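Local coordinates for protein superoxide dismutase (Leishmania major, PDB 4F2N) that catalyses, as an iron-dependent superoxide dismutase, the conversion of superoxide into molecular oxygen and hydrogen peroxide, at residues K124-A129 against V216-V221; Q145-N150 against I170-N175; C160-P163 against L168-D171; G177-L180 against R185-F188. All coordinates share one frame; numbering follows the deposited sequence. Where two conformers were deposited one is given.

Contact 1: residues K124-A129 against V216-V221; sequences KTLENA and VDWEFV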
loop_
_atom_site.group_PDB
_atom_site.type_symbol
_atom_site.label_atom_id
_atom_site.label_comp_id
_atom_site.label_asym_id
_atom_site.label_seq_id
_atom_site.Cartn_x
_atom_site.Cartn_y
_atom_site.Cartn_z
ATOM N N LYS B 124 18.469 -27.424 12.018
ATOM C CA LYS B 124 18.036 -28.648 11.364
ATOM C C LYS B 124 16.535 -28.964 11.561
ATOM O O LYS B 124 15.851 -29.385 10.614
ATOM C CB LYS B 124 18.953 -29.810 11.820
ATOM C CG LYS B 124 18.685 -31.162 11.166
ATOM C CD LYS B 124 18.759 -31.114 9.648
ATOM C CE LYS B 124 20.155 -30.746 9.174
ATOM N NZ LYS B 124 20.212 -30.790 7.689
ATOM N N THR B 125 16.007 -28.729 12.759
ATOM C CA THR B 125 14.582 -29.015 13.023
ATOM C C THR B 125 13.686 -28.275 12.021
ATOM O O THR B 125 12.760 -28.852 11.425
ATOM C CB THR B 125 14.180 -28.630 14.465
ATOM O OG1 THR B 125 14.885 -29.471 15.376
ATOM C CG2 THR B 125 12.668 -28.840 14.691
ATOM N N LEU B 126 13.999 -27.000 11.828
ATOM C CA LEU B 126 13.212 -26.139 10.930
ATOM C C LEU B 126 13.411 -26.533 9.477
ATOM O O LEU B 126 12.436 -26.624 8.729
ATOM C CB LEU B 126 13.554 -24.664 11.149
ATOM C CG LEU B 126 12.704 -23.679 10.315
ATOM C CD1 LEU B 126 11.204 -23.865 10.535
ATOM C CD2 LEU B 126 13.139 -22.249 10.617
ATOM N N GLU B 127 14.664 -26.775 9.084
ATOM C CA GLU B 127 14.975 -27.226 7.731
ATOM C C GLU B 127 14.148 -28.463 7.334
ATOM O O GLU B 127 13.527 -28.478 6.267
ATOM C CB GLU B 127 16.465 -27.538 7.596
ATOM C CG GLU B 127 16.888 -27.799 6.163
ATOM C CD GLU B 127 18.392 -27.950 6.036
ATOM O OE1 GLU B 127 19.071 -28.159 7.071
ATOM O OE2 GLU B 127 18.895 -27.861 4.897
ATOM N N ASN B 128 14.152 -29.485 8.199
ATOM C CA ASN B 128 13.369 -30.701 7.986
ATOM C C ASN B 128 11.872 -30.406 7.821
ATOM O O ASN B 128 11.222 -30.965 6.936
ATOM C CB ASN B 128 13.580 -31.704 9.141
ATOM C CG ASN B 128 14.989 -32.276 9.183
ATOM O OD1 ASN B 128 15.706 -32.283 8.180
ATOM N ND2 ASN B 128 15.387 -32.774 10.348
ATOM N N ALA B 129 11.340 -29.524 8.673
ATOM C CA ALA B 129 9.900 -29.209 8.655
ATOM C C ALA B 129 9.508 -28.490 7.368
ATOM O O ALA B 129 8.466 -28.783 6.776
ATOM C CB ALA B 129 9.530 -28.358 9.851
ATOM N N VAL B 216 17.400 -13.109 7.681
ATOM C CA VAL B 216 16.359 -13.783 8.504
ATOM C C VAL B 216 17.000 -14.465 9.712
ATOM O O VAL B 216 17.998 -15.191 9.579
ATOM C CB VAL B 216 15.532 -14.789 7.697
ATOM C CG1 VAL B 216 14.550 -15.523 8.625
ATOM C CG2 VAL B 216 14.788 -14.059 6.588
ATOM N N ASP B 217 16.444 -14.187 10.892
ATOM C CA ASP B 217 16.848 -14.866 12.102
ATOM C C ASP B 217 16.138 -16.211 12.164
ATOM O O ASP B 217 15.012 -16.320 12.687
ATOM C CB ASP B 217 16.526 -14.004 13.345
ATOM C CG ASP B 217 17.007 -14.645 14.648
ATOM O OD1 ASP B 217 17.356 -15.840 14.647
ATOM O OD2 ASP B 217 17.027 -13.953 15.682
ATOM N N TRP B 218 16.785 -17.243 11.631
ATOM C CA TRP B 218 16.124 -18.549 11.544
ATOM C C TRP B 218 16.002 -19.242 12.890
ATOM O O TRP B 218 15.168 -20.138 13.066
ATOM C CB TRP B 218 16.820 -19.460 10.530
ATOM C CG TRP B 218 16.637 -19.069 9.086
ATOM C CD1 TRP B 218 17.623 -18.668 8.175
ATOM C CD2 TRP B 218 15.381 -19.066 8.324
ATOM N NE1 TRP B 218 17.070 -18.430 6.937
ATOM C CE2 TRP B 218 15.724 -18.644 6.967
ATOM C CE3 TRP B 218 14.056 -19.374 8.624
ATOM C CZ2 TRP B 218 14.768 -18.536 5.968
ATOM C CZ3 TRP B 218 13.087 -19.253 7.603
ATOM C CH2 TRP B 218 13.441 -18.836 6.309
ATOM N N GLU B 219 16.816 -18.825 13.854
ATOM C CA GLU B 219 16.679 -19.342 15.233
ATOM C C GLU B 219 15.355 -18.898 15.879
ATOM O O GLU B 219 14.690 -19.684 16.568
ATOM C CB GLU B 219 17.902 -18.961 16.075
ATOM C CG GLU B 219 19.173 -19.604 15.533
ATOM C CD GLU B 219 20.431 -19.200 16.281
ATOM O OE1 GLU B 219 20.322 -18.701 17.421
ATOM O OE2 GLU B 219 21.544 -19.390 15.736
ATOM N N PHE B 220 14.966 -17.642 15.650
ATOM C CA PHE B 220 13.679 -17.176 16.141
ATOM C C PHE B 220 12.561 -17.909 15.411
ATOM O O PHE B 220 11.590 -18.325 16.030
ATOM C CB PHE B 220 13.502 -15.658 15.962
ATOM C CG PHE B 220 12.120 -15.189 16.264
ATOM C CD1 PHE B 220 11.694 -15.042 17.596
ATOM C CD2 PHE B 220 11.221 -14.913 15.229
ATOM C CE1 PHE B 220 10.405 -14.614 17.878
ATOM C CE2 PHE B 220 9.930 -14.483 15.512
ATOM C CZ PHE B 220 9.533 -14.328 16.838
ATOM N N VAL B 221 12.680 -18.041 14.090
ATOM C CA VAL B 221 11.645 -18.736 13.311
ATOM C C VAL B 221 11.508 -20.178 13.853
ATOM O O VAL B 221 10.398 -20.676 14.045
ATOM C CB VAL B 221 11.950 -18.755 11.793
ATOM C CG1 VAL B 221 10.863 -19.512 11.040
ATOM C CG2 VAL B 221 12.083 -17.324 11.250
#
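The indole of Trp-218 is met obliquely by Leu-126, whose CD2 lies 3.6 Å from CE3 on the six-membered ring, while one face of the indole carries Val-216 CG1, 3.6 Å above the plane and over its centre. The side chains of Leu-126 and Trp-218 cross at about a right angle. The same methyl also reaches Val-221, with CD2 of Leu-126 3.6 Å from CG1 of Val-221, so a single branch of one leucine fills the angle between a tryptophan and a valine one turn apart on the second helix. CG of Leu-126 stands anti to its own backbone nitrogen (chi1 -176°), which carries the branch out from the first helix. The second helix starts where it packs: Asp-217 is its N-cap, and OD1 of Asp-217 accepts from Phe-220 N over 3.2 Å, the donor sitting well out of the carboxylate plane. On the first helix, Lys-124 and Glu-127 form a salt bridge one turn apart. The contact is plain apolar packing between the starts of helices 124-134 and 218-229, both of the C-terminal domain of the iron/manganese superoxide dismutase family. Leu-126 goes on to touch Cys-222, Trp-218 leans on Met-141 of helix 137-149, and Val-221 packs on Ile-187 and Phe-188 of strand 185-191.

Contact 2: residues Q145-N150 against I170-N175; sequences QQAGVN and IDSTSN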
loop_
_atom_site.group_PDB
_atom_site.type_symbol
_atom_site.label_atom_id
_atom_site.label_comp_id
_atom_site.label_asym_id
_atom_site.label_seq_id
_atom_site.Cartn_x
_atom_site.Cartn_y
_atom_site.Cartn_z
ATOM N N GLN B 145 8.691 -15.947 -2.103
ATOM C CA GLN B 145 8.975 -14.739 -2.888
ATOM C C GLN B 145 7.882 -14.403 -3.881
ATOM O O GLN B 145 7.559 -13.227 -4.066
ATOM C CB GLN B 145 10.284 -14.895 -3.649
ATOM C CG GLN B 145 11.497 -14.849 -2.743
ATOM C CD GLN B 145 12.720 -15.433 -3.425
ATOM O OE1 GLN B 145 13.522 -16.094 -2.790
ATOM N NE2 GLN B 145 12.829 -15.234 -4.728
ATOM N N GLN B 146 7.337 -15.436 -4.533
ATOM C CA GLN B 146 6.280 -15.271 -5.523
ATOM C C GLN B 146 5.003 -14.716 -4.888
ATOM O O GLN B 146 4.366 -13.813 -5.427
ATOM C CB GLN B 146 6.024 -16.605 -6.232
ATOM C CG GLN B 146 4.739 -16.676 -7.045
ATOM C CD GLN B 146 4.631 -17.970 -7.804
ATOM O OE1 GLN B 146 5.640 -18.647 -8.035
ATOM N NE2 GLN B 146 3.409 -18.339 -8.184
ATOM N N ALA B 147 4.630 -15.259 -3.734
ATOM C CA ALA B 147 3.431 -14.749 -3.045
ATOM C C ALA B 147 3.625 -13.271 -2.633
ATOM O O ALA B 147 2.699 -12.454 -2.748
ATOM C CB ALA B 147 3.063 -15.620 -1.832
ATOM N N GLY B 148 4.823 -12.931 -2.156
ATOM C CA GLY B 148 5.097 -11.528 -1.791
ATOM C C GLY B 148 5.050 -10.585 -2.996
ATOM O O GLY B 148 4.514 -9.482 -2.909
ATOM N N VAL B 149 5.630 -11.017 -4.111
ATOM C CA VAL B 149 5.625 -10.218 -5.344
ATOM C C VAL B 149 4.182 -9.969 -5.814
ATOM O O VAL B 149 3.831 -8.855 -6.220
ATOM C CB VAL B 149 6.411 -10.930 -6.451
ATOM C CG1 VAL B 149 6.093 -10.336 -7.828
ATOM C CG2 VAL B 149 7.904 -10.787 -6.157
ATOM N N ASN B 150 3.372 -11.016 -5.737
ATOM C CA ASN B 150 2.008 -10.986 -6.234
ATOM C C ASN B 150 0.996 -10.355 -5.289
ATOM O O ASN B 150 -0.161 -10.251 -5.635
ATOM C CB ASN B 150 1.553 -12.404 -6.555
ATOM C CG ASN B 150 2.248 -12.983 -7.762
ATOM O OD1 ASN B 150 2.779 -12.271 -8.606
ATOM N ND2 ASN B 150 2.199 -14.292 -7.868
ATOM N N ILE B 170 2.023 -20.882 3.433
ATOM C CA ILE B 170 2.260 -19.501 3.007
ATOM C C ILE B 170 0.935 -18.795 2.820
ATOM O O ILE B 170 0.074 -19.266 2.080
ATOM C CB ILE B 170 3.098 -19.457 1.705
ATOM C CG1 ILE B 170 4.411 -20.193 1.940
ATOM C CG2 ILE B 170 3.340 -18.010 1.241
ATOM C CD1 ILE B 170 5.262 -20.373 0.682
ATOM N N ASP B 171 0.795 -17.638 3.467
ATOM C CA ASP B 171 -0.419 -16.850 3.415
ATOM C C ASP B 171 -0.018 -15.392 3.174
ATOM O O ASP B 171 0.973 -14.952 3.720
ATOM C CB ASP B 171 -1.103 -16.974 4.779
ATOM C CG ASP B 171 -2.525 -16.496 4.772
ATOM O OD1 ASP B 171 -3.260 -16.838 3.810
ATOM O OD2 ASP B 171 -2.925 -15.797 5.746
ATOM N N SER B 172 -0.766 -14.669 2.349
ATOM C CA SER B 172 -0.560 -13.228 2.156
ATOM C C SER B 172 -1.746 -12.503 2.726
ATOM O O SER B 172 -2.889 -12.970 2.583
ATOM C CB SER B 172 -0.444 -12.923 0.671
ATOM O OG SER B 172 0.855 -13.274 0.243
ATOM N N THR B 173 -1.505 -11.366 3.381
ATOM C CA THR B 173 -2.607 -10.533 3.829
ATOM C C THR B 173 -2.473 -9.125 3.204
ATOM O O THR B 173 -1.384 -8.732 2.761
ATOM C CB THR B 173 -2.659 -10.410 5.365
ATOM O OG1 THR B 173 -1.382 -9.929 5.852
ATOM C CG2 THR B 173 -3.005 -11.796 6.042
ATOM N N SER B 174 -3.580 -8.401 3.167
ATOM C CA SER B 174 -3.617 -7.032 2.650
ATOM C C SER B 174 -3.541 -6.051 3.845
ATOM O O SER B 174 -4.222 -6.254 4.870
ATOM C CB SER B 174 -4.944 -6.832 1.891
ATOM O OG SER B 174 -5.206 -5.457 1.577
ATOM N N ASN B 175 -2.773 -4.979 3.679
ATOM C CA ASN B 175 -2.786 -3.851 4.638
ATOM C C ASN B 175 -2.363 -4.288 6.051
ATOM O O ASN B 175 -1.214 -4.664 6.213
ATOM C CB ASN B 175 -4.127 -3.095 4.621
ATOM C CG ASN B 175 -4.343 -2.361 3.287
ATOM O OD1 ASN B 175 -3.396 -2.227 2.511
ATOM N ND2 ASN B 175 -5.578 -1.899 3.014
#
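Ala-147 and Ser-172 are the closest backbone pair, their CA atoms 6.7 Å apart, where the last turns of helix 137-149 pass over strand 168-174. The segment 145-150 is helical through Val-149, held by bonds such as Val-149 N to Gln-145 O, whereas 170-174 is extended, so alternate residues of the strand address the helix. Ile-170 and Ser-172 turn their CB atoms toward it and Asp-171 turns away. On the helix the small side chain of Ala-147 points at the strand and meets both residues. CB of Ala-147 lies 3.9 Å from CG2 of Ile-170, a methyl-to-methyl contact, and 3.8 Å from OG of Ser-172. In Ile-170 the CG2 branch is the one anti to the backbone nitrogen, and it alone does the touching, while CG1 leads off beside the nitrogen. OG of Ser-172 also lies 3.6 Å from O of Ala-147. Around this pair, Ile-170 also packs on Phe-140, Ser-143 and Phe-144 of the same helix, and Thr-157 of the middle strand touches both Ala-147 and Ile-170. Chemically the contact is mixed: one end is hydrocarbon on hydrocarbon, the other brings a hydroxyl to the alanine methyl and carbonyl. Ser-172 OG has a weak hydrogen bond to Thr-157 OG1, so the hydroxyl has a partner, though a weak one, on the neighbouring strand, and helix and strand are joined here by packing of methyl and hydroxyl groups.

Contact 3: residues C160-P163 against L168-D171; sequences CVDP and LLID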
loop_
_atom_site.group_PDB
_atom_site.type_symbol
_atom_site.label_atom_id
_atom_site.label_comp_id
_atom_site.label_asym_id
_atom_site.label_seq_id
_atom_site.Cartn_x
_atom_site.Cartn_y
_atom_site.Cartn_z
ATOM N N CYS B 160 3.121 -19.694 8.216
ATOM C CA CYS B 160 2.361 -20.043 9.409
ATOM C C CYS B 160 2.278 -21.537 9.638
ATOM O O CYS B 160 2.389 -22.351 8.698
ATOM C CB CYS B 160 0.921 -19.497 9.360
ATOM S SG CYS B 160 0.767 -17.708 9.200
ATOM N N VAL B 161 2.042 -21.881 10.898
ATOM C CA VAL B 161 1.685 -23.229 11.291
ATOM C C VAL B 161 0.155 -23.222 11.473
ATOM O O VAL B 161 -0.440 -22.317 12.124
ATOM C CB VAL B 161 2.353 -23.606 12.640
ATOM C CG1 VAL B 161 1.662 -24.801 13.284
ATOM C CG2 VAL B 161 3.862 -23.819 12.482
ATOM N N ASP B 162 -0.500 -24.217 10.898
ATOM C CA ASP B 162 -1.910 -24.463 11.216
ATOM C C ASP B 162 -1.913 -25.424 12.422
ATOM O O ASP B 162 -1.454 -26.563 12.288
ATOM C CB ASP B 162 -2.630 -25.088 9.996
ATOM C CG ASP B 162 -4.101 -25.413 10.266
ATOM O OD1 ASP B 162 -4.450 -25.836 11.392
ATOM O OD2 ASP B 162 -4.911 -25.308 9.322
ATOM N N PRO B 163 -2.419 -24.971 13.598
ATOM C CA PRO B 163 -2.218 -25.802 14.787
ATOM C C PRO B 163 -3.049 -27.088 14.767
ATOM O O PRO B 163 -2.698 -28.066 15.457
ATOM C CB PRO B 163 -2.666 -24.894 15.936
ATOM C CG PRO B 163 -3.690 -23.975 15.325
ATOM C CD PRO B 163 -3.157 -23.726 13.918
ATOM N N LEU B 168 2.536 -26.454 7.499
ATOM C CA LEU B 168 3.123 -25.133 7.294
ATOM C C LEU B 168 2.505 -24.526 6.037
ATOM O O LEU B 168 2.343 -25.221 5.017
ATOM C CB LEU B 168 4.637 -25.245 7.116
ATOM C CG LEU B 168 5.480 -25.421 8.378
ATOM C CD1 LEU B 168 6.876 -25.826 7.957
ATOM C CD2 LEU B 168 5.493 -24.124 9.171
ATOM N N LEU B 169 2.158 -23.241 6.097
ATOM C CA LEU B 169 1.424 -22.620 5.010
ATOM C C LEU B 169 1.971 -21.232 4.718
ATOM O O LEU B 169 2.305 -20.493 5.648
ATOM C CB LEU B 169 -0.076 -22.476 5.377
ATOM C CG LEU B 169 -0.988 -23.662 5.739
ATOM C CD1 LEU B 169 -2.282 -23.186 6.398
ATOM C CD2 LEU B 169 -1.328 -24.522 4.529
ATOM N N ILE B 170 2.023 -20.882 3.433
ATOM C CA ILE B 170 2.260 -19.501 3.007
ATOM C C ILE B 170 0.935 -18.795 2.820
ATOM O O ILE B 170 0.074 -19.266 2.080
ATOM C CB ILE B 170 3.098 -19.457 1.705
ATOM C CG1 ILE B 170 4.411 -20.193 1.940
ATOM C CG2 ILE B 170 3.340 -18.010 1.241
ATOM C CD1 ILE B 170 5.262 -20.373 0.682
ATOM N N ASP B 171 0.795 -17.638 3.467
ATOM C CA ASP B 171 -0.419 -16.850 3.415
ATOM C C ASP B 171 -0.018 -15.392 3.174
ATOM O O ASP B 171 0.973 -14.952 3.720
ATOM C CB ASP B 171 -1.103 -16.974 4.779
ATOM C CG ASP B 171 -2.525 -16.496 4.772
ATOM O OD1 ASP B 171 -3.260 -16.838 3.810
ATOM O OD2 ASP B 171 -2.925 -15.797 5.746
#
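Leu-168 and Val-161 are brought together by their first torsions: CG of Leu-168 stands anti to its carbonyl carbon (chi1 -79°), and so does CG2 of Val-161, leaving CG2 of Val-161 3.7 Å from CD2 of Leu-168. The two side chains slant across one another on one face of the sheet, and CD2 of Leu-168 also lies 3.6 Å from the carbonyl oxygen of Cys-160. Val-161 and Leu-168 form the antiparallel non-hydrogen-bonded pair of a beta hairpin. Next to it, Cys-160 and Leu-169 make the hydrogen-bonded pair: Cys-160 N donates to Leu-169 O over 2.8 Å, nearly straight at 169°, and Leu-169 N returns a bond to Cys-160 O over 2.8 Å. Both donors lie in the carbonyl plane. Cys-160 O also receives a CA-H contact from Leu-168 CA, at 3.2 Å. On the face that carries Cys-160 and Leu-169, CD1 of Leu-169 comes within 4.1 Å of Asp-162 CB, while OD1 of Asp-162 accepts from Thr-165 N in the turn. Val-161 and Leu-168 face helix 218-229, both touching Tyr-225, and they also meet Ile-187 of strand 185-191; Cys-160 instead packs on Pro-179 and Leu-184.

Contact 4: residues G177-L180 against R185-F188; sequences GCPL and RPIF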
loop_
_atom_site.group_PDB
_atom_site.type_symbol
_atom_site.label_atom_id
_atom_site.label_comp_id
_atom_site.label_asym_id
_atom_site.label_seq_id
_atom_site.Cartn_x
_atom_site.Cartn_y
_atom_site.Cartn_z
ATOM N N GLY B 177 -3.806 -6.794 7.714
ATOM C CA GLY B 177 -4.234 -8.173 7.935
ATOM C C GLY B 177 -3.201 -9.071 8.544
ATOM O O GLY B 177 -2.015 -8.989 8.239
ATOM N N CYS B 178 -3.681 -9.972 9.387
ATOM C CA CYS B 178 -2.822 -10.756 10.244
ATOM C C CYS B 178 -3.428 -12.178 10.327
ATOM O O CYS B 178 -4.611 -12.313 10.667
ATOM C CB CYS B 178 -2.939 -10.044 11.588
ATOM S SG CYS B 178 -1.907 -10.674 12.861
ATOM N N PRO B 179 -2.660 -13.231 9.996
ATOM C CA PRO B 179 -3.258 -14.584 9.941
ATOM C C PRO B 179 -3.781 -15.119 11.282
ATOM O O PRO B 179 -4.524 -16.077 11.328
ATOM C CB PRO B 179 -2.099 -15.458 9.486
ATOM C CG PRO B 179 -1.166 -14.503 8.782
ATOM C CD PRO B 179 -1.229 -13.266 9.632
ATOM N N LEU B 180 -3.400 -14.492 12.376
ATOM C CA LEU B 180 -3.859 -15.002 13.645
ATOM C C LEU B 180 -5.355 -14.722 13.825
ATOM O O LEU B 180 -5.981 -15.354 14.659
ATOM C CB LEU B 180 -2.980 -14.470 14.791
ATOM C CG LEU B 180 -2.976 -12.961 14.952
ATOM C CD1 LEU B 180 -4.201 -12.631 15.770
ATOM C CD2 LEU B 180 -1.721 -12.501 15.685
ATOM N N ARG B 185 -0.854 -19.647 13.180
ATOM C CA ARG B 185 0.213 -19.248 14.078
ATOM C C ARG B 185 1.425 -18.885 13.268
ATOM O O ARG B 185 2.103 -19.772 12.768
ATOM C CB ARG B 185 0.537 -20.402 15.041
ATOM C CG ARG B 185 -0.584 -20.647 16.035
ATOM C CD ARG B 185 -0.295 -21.835 16.968
ATOM N NE ARG B 185 -1.337 -21.992 17.985
ATOM C CZ ARG B 185 -1.309 -22.878 18.995
ATOM N NH1 ARG B 185 -0.320 -23.731 19.141
ATOM N NH2 ARG B 185 -2.311 -22.925 19.853
ATOM N N PRO B 186 1.666 -17.580 13.095
ATOM C CA PRO B 186 2.806 -17.085 12.321
ATOM C C PRO B 186 4.120 -17.552 12.914
ATOM O O PRO B 186 4.257 -17.601 14.144
ATOM C CB PRO B 186 2.667 -15.539 12.438
ATOM C CG PRO B 186 1.191 -15.331 12.680
ATOM C CD PRO B 186 0.829 -16.468 13.612
ATOM N N ILE B 187 5.079 -17.896 12.045
ATOM C CA ILE B 187 6.442 -18.189 12.466
ATOM C C ILE B 187 7.459 -17.329 11.730
ATOM O O ILE B 187 8.603 -17.225 12.167
ATOM C CB ILE B 187 6.809 -19.713 12.411
ATOM C CG1 ILE B 187 6.992 -20.189 10.964
ATOM C CG2 ILE B 187 5.761 -20.552 13.154
ATOM C CD1 ILE B 187 7.423 -21.646 10.830
ATOM N N PHE B 188 7.031 -16.697 10.627
ATOM C CA PHE B 188 7.885 -15.789 9.843
ATOM C C PHE B 188 7.015 -14.841 9.025
ATOM O O PHE B 188 5.908 -15.226 8.592
ATOM C CB PHE B 188 8.797 -16.571 8.903
ATOM C CG PHE B 188 9.667 -15.667 8.050
ATOM C CD1 PHE B 188 10.627 -14.850 8.659
ATOM C CD2 PHE B 188 9.469 -15.561 6.668
ATOM C CE1 PHE B 188 11.403 -13.971 7.913
ATOM C CE2 PHE B 188 10.269 -14.702 5.903
ATOM C CZ PHE B 188 11.230 -13.900 6.535
#
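This contact closes the connection between strands 168-174 and 185-191, where a short 3-10 turn folds back on the start of the last strand of the sheet in the C-terminal domain. Pro-186 is the receiving residue. CG of Pro-186 meets CD of Pro-179 at 4.4 Å, so the two pyrrolidine rings touch through methylene groups, and CD of Pro-186 lies 4.5 Å from CB of Leu-180. Both approaches are loose and wholly apolar, and all three residues are buried. The backbones run closest between Leu-180 and Arg-185, whose CA atoms are 5.9 Å apart. CB of Arg-185 points away from the turn; NH1 bonds to Ala-228 O, and the guanidinium makes a cation-pi contact with Tyr-23. Further along, Ile-187 and Phe-188 both face Leu-159 in a classic beta bulge. The side chain of Pro-179 is about 14 Å from the bound iron(II) ion. Trp-158 of strand 155-161 touches both prolines, and helix 96-113 covers another part of the contact, Phe-106 lying against Leu-180 and Phe-110 against Pro-186; at the bulge, Ile-187 packs on Met-224 and Tyr-225 of helix 218-229.

From the N terminus, helix 124-134 opens contact 1, which closes only at helix 218-229; the other three contacts nest inside that long loop. Contact 2 runs from the end of helix 137-149 to strand 168-174; contact 3, the hairpin, opens later but ends on the same strand, sharing Ile-170 and Asp-171 with contact 2. Contact 4 follows in series, closing the connection into strand 185-191. Strand 155-161 joins contacts 3 and 4, a probable hydrogen bond linking Val-161 N to Arg-185 O. Contact 1 touches both of them, through Ala-129 on Leu-168 and Val-221 on Ile-187, thereby tying helices 124-134 and 218-229 to the three-stranded sheet.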